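PDB 5CDD: structural polyprotein, VP2, which probably serves as one of the structural subunits of the capsid shell of Israeli acute paralysis virus, being the VP2 piece of its polyprotein. Local coordinates for residues Arg90-Ser96 / Tyr119-Asp125. Sequence-based numbering, arbitrary orientation.
Sequences RMYLAYS and YPGVELD
Arg90 meets Asp125 side-on, both NE and NH2 pointing in the guanidinium plane at the single atom OD2, with NH2 to OD2 at 2.8 Å. OD2 receives them on its anti side, somewhat out of the carboxylate plane, and the two planes stand 78° apart. A weak bond of 3.2 Å from Arg90 NH1 to Glu123 OE2 extends the pair into a salt-bridge network. On this face Tyr92 reaches across the neighbouring strand, CG anti to its backbone N (chi1 -166°); Tyr119 O lies in plane at the edge of the Tyr92 ring, whose OH donates to it at 2.7 Å, nearly in line with the C=O. The backbones come closest here at Ala94 and Gly121, CA to CA 3.8 Å. Neither face is open to solvent: Glu200 and Arg140 of a neighbouring subunit pair with Arg90 and Glu123, whereas the apolar face sets Leu93, Val122 and Leu124 against strand 68-81. Beside Leu93, Pro120 CB sits over one face of the Tyr95 ring (CH-pi, 4.0 Å from the centroid), against strand 131-146. Backbone bonds such as Leu93 N to Val122 O (2.9 Å) join the antiparallel strands, which correspond to E and F in the CHEF sheet of the picornavirus-like jelly roll.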
loop_
_atom_site.group_PDB
_atom_site.type_symbol
_atom_site.label_atom_id
_atom_site.label_comp_id
_atom_site.label_asym_id
_atom_site.label_seq_id
_atom_site.Cartn_x
_atom_site.Cartn_y
_atom_site.Cartn_z
ATOM N N ARG C 90 -12.365 -54.287 42.930
ATOM C CA ARG C 90 -12.415 -52.916 42.437
ATOM C C ARG C 90 -13.484 -52.767 41.357
ATOM O O ARG C 90 -13.588 -53.596 40.454
ATOM C CB ARG C 90 -11.049 -52.493 41.886
ATOM C CG ARG C 90 -11.026 -51.063 41.390
ATOM C CD ARG C 90 -9.624 -50.573 41.067
ATOM N NE ARG C 90 -8.770 -50.505 42.249
ATOM C CZ ARG C 90 -7.731 -49.684 42.366
ATOM N NH1 ARG C 90 -7.421 -48.860 41.373
ATOM N NH2 ARG C 90 -6.995 -49.689 43.470
ATOM N N MET C 91 -14.275 -51.703 41.457
ATOM C CA MET C 91 -15.345 -51.454 40.497
ATOM C C MET C 91 -15.189 -50.108 39.802
ATOM O O MET C 91 -14.317 -49.313 40.153
ATOM C CB MET C 91 -16.698 -51.505 41.203
ATOM C CG MET C 91 -16.842 -52.689 42.131
ATOM S SD MET C 91 -18.534 -52.956 42.644
ATOM C CE MET C 91 -18.963 -54.334 41.585
ATOM N N TYR C 92 -16.045 -49.856 38.817
ATOM C CA TYR C 92 -15.995 -48.607 38.071
ATOM C C TYR C 92 -17.384 -47.994 37.923
ATOM O O TYR C 92 -18.307 -48.635 37.417
ATOM C CB TYR C 92 -15.391 -48.852 36.686
ATOM C CG TYR C 92 -14.987 -47.592 35.950
ATOM C CD1 TYR C 92 -14.024 -46.734 36.479
ATOM C CD2 TYR C 92 -15.550 -47.270 34.715
ATOM C CE1 TYR C 92 -13.628 -45.584 35.797
ATOM C CE2 TYR C 92 -15.162 -46.121 34.023
ATOM C CZ TYR C 92 -14.200 -45.284 34.569
ATOM O OH TYR C 92 -13.805 -44.152 33.891
ATOM N N LEU C 93 -17.524 -46.753 38.378
ATOM C CA LEU C 93 -18.791 -46.041 38.283
ATOM C C LEU C 93 -18.677 -45.031 37.148
ATOM O O LEU C 93 -17.937 -44.053 37.253
ATOM C CB LEU C 93 -19.091 -45.313 39.596
ATOM C CG LEU C 93 -20.424 -44.559 39.670
ATOM C CD1 LEU C 93 -21.584 -45.546 39.618
ATOM C CD2 LEU C 93 -20.478 -43.747 40.954
ATOM N N ALA C 94 -19.406 -45.271 36.062
ATOM C CA ALA C 94 -19.367 -44.379 34.911
ATOM C C ALA C 94 -20.767 -43.993 34.447
ATOM O O ALA C 94 -21.740 -44.675 34.764
ATOM C CB ALA C 94 -18.609 -45.043 33.770
ATOM N N TYR C 95 -20.862 -42.897 33.700
ATOM C CA TYR C 95 -22.147 -42.441 33.186
ATOM C C TYR C 95 -22.080 -42.282 31.671
ATOM O O TYR C 95 -21.000 -42.118 31.103
ATOM C CB TYR C 95 -22.559 -41.119 33.852
ATOM C CG TYR C 95 -21.776 -39.896 33.426
ATOM C CD1 TYR C 95 -22.036 -39.264 32.209
ATOM C CD2 TYR C 95 -20.792 -39.353 34.252
ATOM C CE1 TYR C 95 -21.340 -38.120 31.825
ATOM C CE2 TYR C 95 -20.087 -38.211 33.879
ATOM C CZ TYR C 95 -20.367 -37.598 32.664
ATOM O OH TYR C 95 -19.681 -36.466 32.291
ATOM N N SER C 96 -23.239 -42.339 31.024
ATOM C CA SER C 96 -23.316 -42.222 29.574
ATOM C C SER C 96 -24.548 -41.431 29.139
ATOM O O SER C 96 -25.674 -41.916 29.237
ATOM C CB SER C 96 -23.351 -43.619 28.949
ATOM O OG SER C 96 -23.467 -43.551 27.540
ATOM N N TYR C 119 -15.171 -44.537 29.454
ATOM C CA TYR C 119 -16.218 -43.554 29.709
ATOM C C TYR C 119 -15.897 -42.724 30.946
ATOM O O TYR C 119 -15.012 -43.073 31.728
ATOM C CB TYR C 119 -17.567 -44.249 29.906
ATOM C CG TYR C 119 -18.289 -44.597 28.625
ATOM C CD1 TYR C 119 -17.751 -45.509 27.719
ATOM C CD2 TYR C 119 -19.515 -44.009 28.317
ATOM C CE1 TYR C 119 -18.417 -45.826 26.534
ATOM C CE2 TYR C 119 -20.189 -44.317 27.138
ATOM C CZ TYR C 119 -19.635 -45.225 26.251
ATOM O OH TYR C 119 -20.296 -45.520 25.081
ATOM N N PRO C 120 -16.608 -41.599 31.131
ATOM C CA PRO C 120 -16.377 -40.738 32.294
ATOM C C PRO C 120 -16.767 -41.499 33.554
ATOM O O PRO C 120 -17.922 -41.894 33.709
ATOM C CB PRO C 120 -17.303 -39.553 32.039
ATOM C CG PRO C 120 -17.414 -39.518 30.544
ATOM C CD PRO C 120 -17.563 -40.972 30.202
ATOM N N GLY C 121 -15.812 -41.713 34.450
ATOM C CA GLY C 121 -16.134 -42.438 35.662
ATOM C C GLY C 121 -15.077 -42.369 36.740
ATOM O O GLY C 121 -14.073 -41.671 36.604
ATOM N N VAL C 122 -15.315 -43.105 37.821
ATOM C CA VAL C 122 -14.395 -43.143 38.947
ATOM C C VAL C 122 -14.260 -44.580 39.455
ATOM O O VAL C 122 -15.213 -45.358 39.402
ATOM C CB VAL C 122 -14.898 -42.222 40.087
ATOM C CG1 VAL C 122 -16.286 -42.648 40.527
ATOM C CG2 VAL C 122 -13.931 -42.256 41.254
ATOM N N GLU C 123 -13.067 -44.926 39.931
ATOM C CA GLU C 123 -12.787 -46.262 40.453
ATOM C C GLU C 123 -13.170 -46.391 41.921
ATOM O O GLU C 123 -13.254 -45.400 42.646
ATOM C CB GLU C 123 -11.301 -46.595 40.310
ATOM C CG GLU C 123 -10.831 -46.873 38.898
ATOM C CD GLU C 123 -9.335 -47.118 38.839
ATOM O OE1 GLU C 123 -8.566 -46.160 39.062
ATOM O OE2 GLU C 123 -8.925 -48.269 38.582
ATOM N N LEU C 124 -13.384 -47.628 42.353
ATOM C CA LEU C 124 -13.755 -47.911 43.732
ATOM C C LEU C 124 -13.081 -49.198 44.201
ATOM O O LEU C 124 -13.440 -50.286 43.756
ATOM C CB LEU C 124 -15.274 -48.052 43.838
ATOM C CG LEU C 124 -15.848 -48.417 45.209
ATOM C CD1 LEU C 124 -15.515 -47.330 46.223
ATOM C CD2 LEU C 124 -17.353 -48.593 45.091
ATOM N N ASP C 125 -12.098 -49.067 45.088
ATOM C CA ASP C 125 -11.386 -50.227 45.619
ATOM C C ASP C 125 -11.913 -50.499 47.023
ATOM O O ASP C 125 -11.914 -49.608 47.871
ATOM C CB ASP C 125 -9.879 -49.955 45.672
ATOM C CG ASP C 125 -9.068 -51.202 45.986
ATOM O OD1 ASP C 125 -9.333 -51.847 47.023
ATOM O OD2 ASP C 125 -8.161 -51.539 45.196
#